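Glutathione S-transferase delta (Bombyx mori, PDB 3VK9) probably catalyses the conjugation of glutathione to electrophilic compounds, working as a homodimeric delta-class glutathione transferase. Local coordinates at residues A[15-20]-A[72-77]; A[64-69]-A[101-106]; A[127-132]-A[170-175]; A[152-157]-A[190-195]. All blocks are in the same frame, centred on the assembly; numbering follows the deposited sequence.

Interaction 1: residues A[15-20]-A[72-77]; sequences RAVLLT and TYLVNK
Leu74 of helix 67-78 points toward helix 12-24 and brings one methyl, CD1, up against two residues nearly one turn apart there, Val17 and Thr20. The Val17 side chain stands at about a right angle to that of Leu74, and its CG1 meets Leu74 CD1 at 4.2 Å. Thr20 approaches at a slant and offers its methyl rather than its hydroxyl, with Thr20 CG2 4.2 Å from the same Leu74 CD1. The first torsion of Thr20 (chi1 -63°) makes this choice: CG2 is placed opposite the backbone N and faces helix 67-78, while OG1 folds back along its own helix. There Thr20 OG1 donates to Ala16 O at 3.0 Å, tilted 32° from the carbonyl plane. The same oxygen takes the backbone N-H of Thr20, which arrives from the opposite face of that plane. Both helices belong to the thioredoxin-like N-terminal domain of the GST fold. Ile71 also touches Val17 and Thr20, and Val156 and Leu159 of helix 156-167 reach Thr20 from the other domain. Tyr73, next to Leu74, packs on Ala93 of the second subunit. No hydrogen bond joins the two segments, so the buried contact is apolar and undirected: Thr20 behaves like a valine toward Leu74, because its polar half is satisfied within its own helix.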
loop_
_atom_site.group_PDB
_atom_site.type_symbol
_atom_site.label_atom_id
_atom_site.label_comp_id
_atom_site.label_asym_id
_atom_site.label_seq_id
_atom_site.Cartn_x
_atom_site.Cartn_y
_atom_site.Cartn_z
ATOM N N ARG A 15 -15.711 2.820 0.331
ATOM C CA ARG A 15 -16.538 1.695 -0.083
ATOM C C ARG A 15 -15.894 0.344 0.262
ATOM O O ARG A 15 -16.590 -0.638 0.502
ATOM C CB ARG A 15 -16.877 1.803 -1.583
ATOM C CG ARG A 15 -17.832 2.982 -1.885
ATOM C CD ARG A 15 -18.241 3.078 -3.357
ATOM N NE ARG A 15 -17.372 3.975 -4.110
ATOM C CZ ARG A 15 -16.549 3.591 -5.074
ATOM N NH1 ARG A 15 -16.475 2.303 -5.428
ATOM N NH2 ARG A 15 -15.812 4.497 -5.704
ATOM N N ALA A 16 -14.569 0.285 0.255
ATOM C CA ALA A 16 -13.870 -0.931 0.668
ATOM C C ALA A 16 -14.257 -1.277 2.103
ATOM O O ALA A 16 -14.547 -2.436 2.437
ATOM C CB ALA A 16 -12.365 -0.752 0.554
ATOM N N VAL A 17 -14.292 -0.255 2.948
ATOM C CA VAL A 17 -14.657 -0.465 4.337
ATOM C C VAL A 17 -16.151 -0.774 4.502
ATOM O O VAL A 17 -16.520 -1.627 5.303
ATOM C CB VAL A 17 -14.234 0.742 5.211
ATOM C CG1 VAL A 17 -14.640 0.521 6.633
ATOM C CG2 VAL A 17 -12.722 0.969 5.087
ATOM N N LEU A 18 -17.011 -0.076 3.768
ATOM C CA LEU A 18 -18.441 -0.377 3.839
ATOM C C LEU A 18 -18.687 -1.836 3.442
ATOM O O LEU A 18 -19.418 -2.546 4.105
ATOM C CB LEU A 18 -19.258 0.596 2.980
ATOM C CG LEU A 18 -19.160 2.028 3.517
ATOM C CD1 LEU A 18 -19.700 3.065 2.520
ATOM C CD2 LEU A 18 -19.869 2.117 4.861
ATOM N N LEU A 19 -18.030 -2.290 2.383
ATOM C CA LEU A 19 -18.116 -3.693 1.981
ATOM C C LEU A 19 -17.673 -4.680 3.073
ATOM O O LEU A 19 -18.335 -5.693 3.323
ATOM C CB LEU A 19 -17.297 -3.925 0.711
ATOM C CG LEU A 19 -17.893 -3.361 -0.587
ATOM C CD1 LEU A 19 -16.845 -3.340 -1.707
ATOM C CD2 LEU A 19 -19.124 -4.122 -0.992
ATOM N N THR A 20 -16.541 -4.385 3.702
ATOM C CA THR A 20 -15.981 -5.263 4.717
ATOM C C THR A 20 -16.915 -5.305 5.919
ATOM O O THR A 20 -17.125 -6.360 6.509
ATOM C CB THR A 20 -14.576 -4.804 5.137
ATOM O OG1 THR A 20 -13.683 -4.887 4.009
ATOM C CG2 THR A 20 -14.035 -5.680 6.289
ATOM N N THR A 72 -8.526 -4.940 7.350
ATOM C CA THR A 72 -7.891 -6.082 8.004
ATOM C C THR A 72 -8.076 -5.956 9.518
ATOM O O THR A 72 -8.267 -6.963 10.199
ATOM C CB THR A 72 -6.417 -6.255 7.621
ATOM O OG1 THR A 72 -5.660 -5.111 8.042
ATOM C CG2 THR A 72 -6.259 -6.450 6.093
ATOM N N TYR A 73 -8.049 -4.725 10.041
ATOM C CA TYR A 73 -8.332 -4.508 11.466
ATOM C C TYR A 73 -9.720 -5.018 11.913
ATOM O O TYR A 73 -9.849 -5.627 12.968
ATOM C CB TYR A 73 -8.224 -3.029 11.829
ATOM C CG TYR A 73 -8.684 -2.700 13.245
ATOM C CD1 TYR A 73 -7.930 -3.094 14.356
ATOM C CD2 TYR A 73 -9.859 -1.974 13.477
ATOM C CE1 TYR A 73 -8.317 -2.772 15.655
ATOM C CE2 TYR A 73 -10.270 -1.646 14.805
ATOM C CZ TYR A 73 -9.490 -2.054 15.876
ATOM O OH TYR A 73 -9.849 -1.752 17.175
ATOM N N LEU A 74 -10.747 -4.751 11.110
ATOM C CA LEU A 74 -12.112 -5.208 11.401
ATOM C C LEU A 74 -12.213 -6.726 11.526
ATOM O O LEU A 74 -12.894 -7.239 12.423
ATOM C CB LEU A 74 -13.109 -4.687 10.348
ATOM C CG LEU A 74 -13.275 -3.159 10.334
ATOM C CD1 LEU A 74 -14.192 -2.720 9.199
ATOM C CD2 LEU A 74 -13.789 -2.638 11.677
ATOM N N VAL A 75 -11.534 -7.441 10.625
ATOM C CA VAL A 75 -11.488 -8.889 10.697
ATOM C C VAL A 75 -10.674 -9.364 11.902
ATOM O O VAL A 75 -11.134 -10.230 12.637
ATOM C CB VAL A 75 -10.923 -9.529 9.395
ATOM C CG1 VAL A 75 -10.924 -11.027 9.513
ATOM C CG2 VAL A 75 -11.714 -9.085 8.185
ATOM N N ASN A 76 -9.480 -8.792 12.101
ATOM C CA ASN A 76 -8.585 -9.198 13.191
ATOM C C ASN A 76 -9.263 -9.012 14.533
ATOM O O ASN A 76 -9.095 -9.823 15.448
ATOM C CB ASN A 76 -7.263 -8.396 13.189
ATOM C CG ASN A 76 -6.354 -8.739 12.008
ATOM O OD1 ASN A 76 -6.472 -9.812 11.399
ATOM N ND2 ASN A 76 -5.425 -7.820 11.686
ATOM N N LYS A 77 -10.030 -7.929 14.636
ATOM C CA LYS A 77 -10.744 -7.591 15.855
ATOM C C LYS A 77 -11.954 -8.481 16.086
ATOM O O LYS A 77 -12.077 -9.076 17.141
ATOM C CB LYS A 77 -11.209 -6.122 15.835
ATOM C CG LYS A 77 -11.823 -5.699 17.167
ATOM C CD LYS A 77 -12.194 -4.227 17.226
ATOM C CE LYS A 77 -12.669 -3.886 18.650
ATOM N NZ LYS A 77 -13.391 -2.600 18.730
#

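Interaction 2: residues A[64-69]-A[101-106]; sequences IWESRA and FDIGTL
Arg68 runs extended from CG to NE before its last torsion (chi4 87°) turns the guanidinium across the chain, so that NE and NH2 face Asp102 on helix 89-119. Asp102 answers with CG opposite its backbone N (chi1 -178°), which carries the carboxylate to the arginine. The grip is side-on and converges on one atom: Arg68 NE and Arg68 NH2 each lie 2.8 Å from Asp102 OD2. That oxygen sits near the guanidinium plane, yet both donors reach it from the same face of the carboxylate, the two planes being 54° apart. Ile103 covers one face of the guanidinium, its CB 3.5 Å from Arg68 CZ, and its CD1 continues to Glu66 OE1 at 3.7 Å. Ser160 and Ser164 of helix 156-167 also bond the Asp102 carboxylate, and Tyr100 of the second subunit packs on Glu66 and Arg68. Glu66, Ser67, Arg68 and Asp102 recall the electron-sharing network described near the glutathione site of delta-class relatives. A methionine here would probably leave the Asp102 carboxylate without its charged mate and take away the flat group that Ile103 packs against. The contact thus ties the N-terminal to the C-terminal domain by a buried ion pair, whose two bonds and apolar cover hold the guanidinium against turning.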
loop_
_atom_site.group_PDB
_atom_site.type_symbol
_atom_site.label_atom_id
_atom_site.label_comp_id
_atom_site.label_asym_id
_atom_site.label_seq_id
_atom_site.Cartn_x
_atom_site.Cartn_y
_atom_site.Cartn_z
ATOM N N ILE A 64 -7.495 5.209 12.806
ATOM C CA ILE A 64 -6.714 4.771 11.642
ATOM C C ILE A 64 -7.446 5.067 10.342
ATOM O O ILE A 64 -8.669 4.922 10.263
ATOM C CB ILE A 64 -6.358 3.281 11.703
ATOM C CG1 ILE A 64 -7.615 2.429 11.762
ATOM C CG2 ILE A 64 -5.472 2.979 12.910
ATOM C CD1 ILE A 64 -7.314 0.961 11.668
ATOM N N TRP A 65 -6.703 5.478 9.319
ATOM C CA TRP A 65 -7.344 5.997 8.120
ATOM C C TRP A 65 -6.980 5.360 6.768
ATOM O O TRP A 65 -7.555 5.719 5.742
ATOM C CB TRP A 65 -7.190 7.516 8.051
ATOM C CG TRP A 65 -5.774 8.029 8.112
ATOM C CD1 TRP A 65 -4.941 8.270 7.050
ATOM C CD2 TRP A 65 -5.037 8.397 9.292
ATOM N NE1 TRP A 65 -3.740 8.758 7.498
ATOM C CE2 TRP A 65 -3.770 8.845 8.865
ATOM C CE3 TRP A 65 -5.324 8.382 10.659
ATOM C CZ2 TRP A 65 -2.796 9.273 9.753
ATOM C CZ3 TRP A 65 -4.351 8.815 11.545
ATOM C CH2 TRP A 65 -3.104 9.258 11.089
ATOM N N GLU A 66 -6.038 4.432 6.755
ATOM C CA GLU A 66 -5.776 3.707 5.525
ATOM C C GLU A 66 -6.836 2.611 5.413
ATOM O O GLU A 66 -6.897 1.717 6.254
ATOM C CB GLU A 66 -4.361 3.128 5.546
ATOM C CG GLU A 66 -3.279 4.208 5.460
ATOM C CD GLU A 66 -3.159 4.795 4.038
ATOM O OE1 GLU A 66 -3.633 4.142 3.081
ATOM O OE2 GLU A 66 -2.606 5.904 3.881
ATOM N N SER A 67 -7.671 2.699 4.383
ATOM C CA SER A 67 -8.771 1.763 4.197
ATOM C C SER A 67 -8.249 0.337 4.336
ATOM O O SER A 67 -8.881 -0.505 4.957
ATOM C CB SER A 67 -9.411 1.945 2.820
ATOM O OG SER A 67 -8.436 1.787 1.807
ATOM N N ARG A 68 -7.080 0.081 3.765
ATOM C CA ARG A 68 -6.546 -1.282 3.723
ATOM C C ARG A 68 -6.041 -1.798 5.063
ATOM O O ARG A 68 -5.987 -3.003 5.266
ATOM C CB ARG A 68 -5.505 -1.418 2.602
ATOM C CG ARG A 68 -6.159 -1.187 1.227
ATOM C CD ARG A 68 -5.157 -0.916 0.120
ATOM N NE ARG A 68 -5.817 -0.469 -1.103
ATOM C CZ ARG A 68 -6.111 0.803 -1.366
ATOM N NH1 ARG A 68 -5.809 1.762 -0.486
ATOM N NH2 ARG A 68 -6.728 1.117 -2.501
ATOM N N ALA A 69 -5.679 -0.889 5.973
ATOM C CA ALA A 69 -5.438 -1.262 7.370
ATOM C C ALA A 69 -6.748 -1.413 8.169
ATOM O O ALA A 69 -6.822 -2.220 9.100
ATOM C CB ALA A 69 -4.514 -0.251 8.054
ATOM N N PHE A 101 -0.922 -4.427 -4.178
ATOM C CA PHE A 101 -1.153 -4.259 -5.613
ATOM C C PHE A 101 -2.242 -3.210 -5.852
ATOM O O PHE A 101 -2.115 -2.341 -6.712
ATOM C CB PHE A 101 -1.572 -5.592 -6.229
ATOM C CG PHE A 101 -2.114 -5.475 -7.627
ATOM C CD1 PHE A 101 -1.253 -5.266 -8.715
ATOM C CD2 PHE A 101 -3.479 -5.616 -7.870
ATOM C CE1 PHE A 101 -1.752 -5.178 -10.015
ATOM C CE2 PHE A 101 -3.990 -5.520 -9.164
ATOM C CZ PHE A 101 -3.116 -5.296 -10.239
ATOM N N ASP A 102 -3.324 -3.316 -5.090
ATOM C CA ASP A 102 -4.430 -2.375 -5.177
ATOM C C ASP A 102 -3.978 -0.918 -4.939
ATOM O O ASP A 102 -4.138 -0.057 -5.817
ATOM C CB ASP A 102 -5.544 -2.762 -4.193
ATOM C CG ASP A 102 -6.748 -1.827 -4.281
ATOM O OD1 ASP A 102 -7.080 -1.407 -5.424
ATOM O OD2 ASP A 102 -7.339 -1.519 -3.214
ATOM N N ILE A 103 -3.396 -0.633 -3.779
ATOM C CA ILE A 103 -3.012 0.752 -3.483
ATOM C C ILE A 103 -1.851 1.280 -4.361
ATOM O O ILE A 103 -1.919 2.389 -4.882
ATOM C CB ILE A 103 -2.671 0.961 -1.986
ATOM C CG1 ILE A 103 -2.491 2.459 -1.692
ATOM C CG2 ILE A 103 -1.433 0.148 -1.589
ATOM C CD1 ILE A 103 -2.397 2.817 -0.196
ATOM N N GLY A 104 -0.804 0.481 -4.519
ATOM C CA GLY A 104 0.420 0.943 -5.159
ATOM C C GLY A 104 0.437 0.863 -6.671
ATOM O O GLY A 104 1.210 1.553 -7.340
ATOM N N THR A 105 -0.426 0.023 -7.218
ATOM C CA THR A 105 -0.419 -0.190 -8.652
ATOM C C THR A 105 -1.750 0.139 -9.316
ATOM O O THR A 105 -1.837 1.109 -10.066
ATOM C CB THR A 105 0.006 -1.631 -9.015
ATOM O OG1 THR A 105 1.325 -1.880 -8.501
ATOM C CG2 THR A 105 0.006 -1.837 -10.540
ATOM N N LEU A 106 -2.787 -0.646 -9.039
ATOM C CA LEU A 106 -4.043 -0.478 -9.763
ATOM C C LEU A 106 -4.685 0.874 -9.477
ATOM O O LEU A 106 -4.916 1.674 -10.392
ATOM C CB LEU A 106 -5.023 -1.627 -9.486
ATOM C CG LEU A 106 -6.140 -1.731 -10.533
ATOM C CD1 LEU A 106 -6.357 -3.170 -10.952
ATOM C CD2 LEU A 106 -7.449 -1.088 -10.055
#

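Interaction 3: residues A[127-132]-A[170-175]; sequences AKNEKV and ASDIDF
An ST turn at Ser171, in the loop between helices 156-167 and 179-191, presents Ile173 to Asn129 and Val132 of helix 126-142 within the all-helical C-terminal domain. Ser171 OG accepts the backbone N-H of Ile173 at 3.2 Å between Ser171 OG and Ile173 N, almost straight at 168°. Ile173 then splits its branches: with CG1 lying opposite the carbonyl carbon (chi1 -60°), CD1 reaches Asn129 while CG2 meets Val132 CG1 at 4.0 Å. The Asn129 and Ile173 side chains run alongside one another, pointing opposite ways, which brings Asn129 ND2 within 3.3 Å of Ile173 CD1. The amide has no direct bond to the loop; its carboxylate neighbour Asp172 is turned 69° against it. A water spans the gap instead, accepting from Asn129 ND2 at 3.1 Å and donating to Asp172 O at 2.8 Å. Tyr113 OH of helix 89-119 bonds both Asn129 ND2 and Asp172 OD1, and Gln133 NE2 bonds Asn129 OD1. A leucine at Asn129 would probably leave the water without its donor on the helix and Tyr113 and Gln133 each short of a partner. Buried methyls of Ile173 and Val132 thus seat the loop on the helix, while the polar link between the more exposed Asn129 and Asp172 is indirect, made through a water and a shared tyrosine hydroxyl.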
loop_
_atom_site.group_PDB
_atom_site.type_symbol
_atom_site.label_atom_id
_atom_site.label_comp_id
_atom_site.label_asym_id
_atom_site.label_seq_id
_atom_site.Cartn_x
_atom_site.Cartn_y
_atom_site.Cartn_z
ATOM N N ALA A 127 -0.230 7.444 -22.446
ATOM C CA ALA A 127 0.729 6.664 -21.669
ATOM C C ALA A 127 0.166 6.264 -20.292
ATOM O O ALA A 127 0.257 5.101 -19.886
ATOM C CB ALA A 127 2.054 7.422 -21.540
ATOM N N LYS A 128 -0.433 7.216 -19.581
ATOM C CA LYS A 128 -1.066 6.890 -18.308
ATOM C C LYS A 128 -2.227 5.900 -18.504
ATOM O O LYS A 128 -2.453 5.037 -17.660
ATOM C CB LYS A 128 -1.511 8.154 -17.574
ATOM C CG LYS A 128 -0.359 9.029 -17.097
ATOM C CD LYS A 128 -0.865 10.378 -16.577
ATOM C CE LYS A 128 0.276 11.333 -16.220
ATOM N NZ LYS A 128 1.238 10.735 -15.249
ATOM N N ASN A 129 -2.942 6.010 -19.626
ATOM C CA ASN A 129 -3.983 5.035 -19.963
ATOM C C ASN A 129 -3.376 3.643 -20.040
ATOM O O ASN A 129 -3.870 2.701 -19.419
ATOM C CB ASN A 129 -4.655 5.373 -21.296
ATOM C CG ASN A 129 -5.829 4.443 -21.615
ATOM O OD1 ASN A 129 -5.662 3.226 -21.755
ATOM N ND2 ASN A 129 -7.023 5.019 -21.735
ATOM N N GLU A 130 -2.285 3.524 -20.794
ATOM C CA GLU A 130 -1.603 2.243 -20.941
ATOM C C GLU A 130 -1.140 1.636 -19.608
ATOM O O GLU A 130 -1.192 0.420 -19.420
ATOM C CB GLU A 130 -0.440 2.357 -21.934
ATOM C CG GLU A 130 -0.906 2.403 -23.384
ATOM C CD GLU A 130 -1.828 1.237 -23.743
ATOM O OE1 GLU A 130 -2.857 1.484 -24.410
ATOM O OE2 GLU A 130 -1.524 0.078 -23.363
ATOM N N LYS A 131 -0.703 2.479 -18.680
ATOM C CA LYS A 131 -0.289 1.982 -17.375
ATOM C C LYS A 131 -1.484 1.353 -16.651
ATOM O O LYS A 131 -1.340 0.347 -15.955
ATOM C CB LYS A 131 0.352 3.097 -16.541
ATOM C CG LYS A 131 1.755 3.490 -17.003
ATOM C CD LYS A 131 2.795 3.105 -15.957
ATOM C CE LYS A 131 4.209 3.036 -16.558
ATOM N NZ LYS A 131 4.465 1.771 -17.321
ATOM N N VAL A 132 -2.665 1.940 -16.819
ATOM C CA VAL A 132 -3.866 1.338 -16.250
ATOM C C VAL A 132 -4.185 0.001 -16.940
ATOM O O VAL A 132 -4.532 -0.974 -16.273
ATOM C CB VAL A 132 -5.092 2.266 -16.348
ATOM C CG1 VAL A 132 -6.327 1.558 -15.791
ATOM C CG2 VAL A 132 -4.837 3.557 -15.602
ATOM N N ALA A 170 -16.553 5.177 -14.158
ATOM C CA ALA A 170 -16.761 6.609 -14.322
ATOM C C ALA A 170 -15.882 7.180 -15.434
ATOM O O ALA A 170 -16.035 8.328 -15.812
ATOM C CB ALA A 170 -16.519 7.340 -13.014
ATOM N N SER A 171 -14.967 6.365 -15.951
ATOM C CA SER A 171 -13.977 6.813 -16.928
ATOM C C SER A 171 -14.141 6.063 -18.240
ATOM O O SER A 171 -15.112 5.344 -18.438
ATOM C CB SER A 171 -12.569 6.525 -16.410
ATOM O OG SER A 171 -12.338 5.119 -16.433
ATOM N N ASP A 172 -13.158 6.216 -19.117
ATOM C CA ASP A 172 -13.175 5.543 -20.408
ATOM C C ASP A 172 -12.340 4.255 -20.441
ATOM O O ASP A 172 -12.033 3.733 -21.513
ATOM C CB ASP A 172 -12.754 6.506 -21.529
ATOM C CG ASP A 172 -11.276 6.890 -21.465
ATOM O OD1 ASP A 172 -10.596 6.576 -20.471
ATOM O OD2 ASP A 172 -10.799 7.531 -22.419
ATOM N N ILE A 173 -11.985 3.734 -19.273
ATOM C CA ILE A 173 -11.253 2.479 -19.226
ATOM C C ILE A 173 -12.225 1.305 -19.261
ATOM O O ILE A 173 -13.010 1.089 -18.326
ATOM C CB ILE A 173 -10.360 2.377 -17.978
ATOM C CG1 ILE A 173 -9.339 3.520 -17.949
ATOM C CG2 ILE A 173 -9.647 1.047 -17.950
ATOM C CD1 ILE A 173 -8.356 3.513 -19.111
ATOM N N ASP A 174 -12.180 0.550 -20.350
ATOM C CA ASP A 174 -13.059 -0.597 -20.518
ATOM C C ASP A 174 -12.402 -1.808 -19.862
ATOM O O ASP A 174 -11.659 -2.529 -20.515
ATOM C CB ASP A 174 -13.278 -0.865 -22.015
ATOM C CG ASP A 174 -14.219 -2.025 -22.270
ATOM O OD1 ASP A 174 -14.951 -2.403 -21.333
ATOM O OD2 ASP A 174 -14.238 -2.554 -23.403
ATOM N N PHE A 175 -12.654 -2.024 -18.574
ATOM C CA PHE A 175 -11.979 -3.115 -17.858
ATOM C C PHE A 175 -12.634 -4.463 -18.115
ATOM O O PHE A 175 -12.022 -5.512 -17.915
ATOM C CB PHE A 175 -11.886 -2.853 -16.350
ATOM C CG PHE A 175 -13.221 -2.637 -15.676
ATOM C CD1 PHE A 175 -13.761 -1.365 -15.567
ATOM C CD2 PHE A 175 -13.923 -3.703 -15.144
ATOM C CE1 PHE A 175 -14.997 -1.165 -14.941
ATOM C CE2 PHE A 175 -15.156 -3.518 -14.523
ATOM C CZ PHE A 175 -15.690 -2.244 -14.410
HETATM O O HOH W 1 -9.507 3.541 -22.756
#

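Interaction 4: residues A[152-157]-A[190-195]; sequences PNLTVA and STAPGY
Leu154 and Ala192 mark the closest backbone approach, 7.6 Å between Leu154 CA and Ala192 CA, where two connecting pieces of chain pass each other. Leu154 lies in an extended piece just ahead of helix 156-167. Ala192 opens a type II turn that runs through Pro193 and Gly194 to Tyr195, the positive phi of Gly194 (63°) suiting its third position; the closing bond from Tyr195 N to Ala192 O is weak at 3.3 Å. The turn links helix 179-191 to helix 195-213. On the other side Thr155 is the N-cap of helix 156-167: its OG1 accepts from Ala157 N at 3.2 Å, while Thr155 N bonds the side chain of Asp158, a pairing that resembles the N-capping box known at the start of this core helix in GSTs. Leu154 alone carries the side-chain packing from its segment. With CG opposite the backbone N (chi1 -178°), it points across to the turn and sets CD2 4.2 Å from Ala192 CA and 4.4 Å from Pro193 CD. Its other methyl, Leu154 CD1, lies 4.4 Å from Thr191 OG1, a hydroxyl already bonded to Thr187 O and Tyr148 OH.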
loop_
_atom_site.group_PDB
_atom_site.type_symbol
_atom_site.label_atom_id
_atom_site.label_comp_id
_atom_site.label_asym_id
_atom_site.label_seq_id
_atom_site.Cartn_x
_atom_site.Cartn_y
_atom_site.Cartn_z
ATOM N N PRO A 152 -9.416 -19.296 -2.821
ATOM C CA PRO A 152 -10.720 -19.857 -3.175
ATOM C C PRO A 152 -11.913 -19.117 -2.555
ATOM O O PRO A 152 -13.022 -19.298 -3.028
ATOM C CB PRO A 152 -10.633 -21.295 -2.644
ATOM C CG PRO A 152 -9.636 -21.226 -1.527
ATOM C CD PRO A 152 -8.622 -20.216 -1.978
ATOM N N ASN A 153 -11.700 -18.304 -1.527
ATOM C CA ASN A 153 -12.821 -17.605 -0.900
ATOM C C ASN A 153 -12.794 -16.103 -1.156
ATOM O O ASN A 153 -11.745 -15.532 -1.462
ATOM C CB ASN A 153 -12.819 -17.861 0.602
ATOM C CG ASN A 153 -12.588 -19.318 0.932
ATOM O OD1 ASN A 153 -13.315 -20.182 0.455
ATOM N ND2 ASN A 153 -11.561 -19.601 1.734
ATOM N N LEU A 154 -13.952 -15.468 -1.017
ATOM C CA LEU A 154 -14.020 -14.013 -0.983
ATOM C C LEU A 154 -13.129 -13.498 0.162
ATOM O O LEU A 154 -13.182 -14.020 1.279
ATOM C CB LEU A 154 -15.458 -13.563 -0.754
ATOM C CG LEU A 154 -15.706 -12.050 -0.748
ATOM C CD1 LEU A 154 -15.831 -11.539 -2.174
ATOM C CD2 LEU A 154 -16.951 -11.721 0.061
ATOM N N THR A 155 -12.301 -12.498 -0.118
ATOM C CA THR A 155 -11.468 -11.892 0.943
ATOM C C THR A 155 -11.501 -10.362 0.904
ATOM O O THR A 155 -11.996 -9.758 -0.049
ATOM C CB THR A 155 -9.998 -12.344 0.864
ATOM O OG1 THR A 155 -9.392 -11.809 -0.323
ATOM C CG2 THR A 155 -9.887 -13.881 0.857
ATOM N N VAL A 156 -10.966 -9.730 1.943
ATOM C CA VAL A 156 -10.887 -8.287 1.948
ATOM C C VAL A 156 -10.137 -7.757 0.719
ATOM O O VAL A 156 -10.303 -6.593 0.357
ATOM C CB VAL A 156 -10.237 -7.753 3.249
ATOM C CG1 VAL A 156 -11.186 -7.946 4.422
ATOM C CG2 VAL A 156 -8.896 -8.449 3.498
ATOM N N ALA A 157 -9.305 -8.596 0.091
ATOM C CA ALA A 157 -8.642 -8.200 -1.150
ATOM C C ALA A 157 -9.629 -7.996 -2.305
ATOM O O ALA A 157 -9.506 -7.038 -3.060
ATOM C CB ALA A 157 -7.555 -9.203 -1.542
ATOM N N SER A 190 -22.229 -10.425 -6.953
ATOM C CA SER A 190 -23.301 -11.334 -6.558
ATOM C C SER A 190 -23.005 -12.101 -5.277
ATOM O O SER A 190 -23.852 -12.857 -4.793
ATOM C CB SER A 190 -23.578 -12.342 -7.677
ATOM O OG SER A 190 -23.479 -11.722 -8.939
ATOM N N THR A 191 -21.805 -11.940 -4.735
ATOM C CA THR A 191 -21.462 -12.695 -3.528
ATOM C C THR A 191 -21.058 -11.858 -2.316
ATOM O O THR A 191 -21.156 -12.321 -1.177
ATOM C CB THR A 191 -20.403 -13.798 -3.798
ATOM O OG1 THR A 191 -19.251 -13.231 -4.423
ATOM C CG2 THR A 191 -20.987 -14.894 -4.701
ATOM N N ALA A 192 -20.611 -10.626 -2.547
ATOM C CA ALA A 192 -20.293 -9.750 -1.430
ATOM C C ALA A 192 -21.587 -9.280 -0.755
ATOM O O ALA A 192 -22.404 -8.613 -1.380
ATOM C CB ALA A 192 -19.466 -8.558 -1.903
ATOM N N PRO A 193 -21.785 -9.636 0.526
ATOM C CA PRO A 193 -23.004 -9.176 1.206
ATOM C C PRO A 193 -23.147 -7.641 1.132
ATOM O O PRO A 193 -22.148 -6.926 1.268
ATOM C CB PRO A 193 -22.779 -9.618 2.657
ATOM C CG PRO A 193 -21.848 -10.788 2.559
ATOM C CD PRO A 193 -20.925 -10.451 1.406
ATOM N N GLY A 194 -24.364 -7.156 0.896
ATOM C CA GLY A 194 -24.656 -5.730 0.920
ATOM C C GLY A 194 -23.937 -4.899 -0.129
ATOM O O GLY A 194 -23.743 -3.695 0.049
ATOM N N TYR A 195 -23.560 -5.529 -1.238
ATOM C CA TYR A 195 -22.804 -4.839 -2.282
ATOM C C TYR A 195 -23.522 -3.604 -2.814
ATOM O O TYR A 195 -22.900 -2.567 -3.048
ATOM C CB TYR A 195 -22.496 -5.783 -3.442
ATOM C CG TYR A 195 -21.586 -5.197 -4.508
ATOM C CD1 TYR A 195 -20.214 -5.431 -4.478
ATOM C CD2 TYR A 195 -22.096 -4.422 -5.550
ATOM C CE1 TYR A 195 -19.377 -4.924 -5.444
ATOM C CE2 TYR A 195 -21.255 -3.900 -6.521
ATOM C CZ TYR A 195 -19.898 -4.159 -6.465
ATOM O OH TYR A 195 -19.043 -3.653 -7.422
#

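Interactions 1 and 2 are buried and share helix 67-78, touching through Val17 and Ser67 and through Tyr73 and Ile64; both also meet the second subunit. Their chemistry differs: methyl packing inside the N-terminal domain in interaction 1, a buried ion pair between domains in interaction 2. Interactions 3 and 4 are only partly buried, and no other chain touches them. Interaction 3 mixes apolar packing with a water bridge about 28 Å, centre to centre, from interaction 1, on the opposite side of the chain's centre. Interaction 4 is loose and apolar but adjoins interaction 1, where Val156 packs on Val75 and Tyr195 on Leu19.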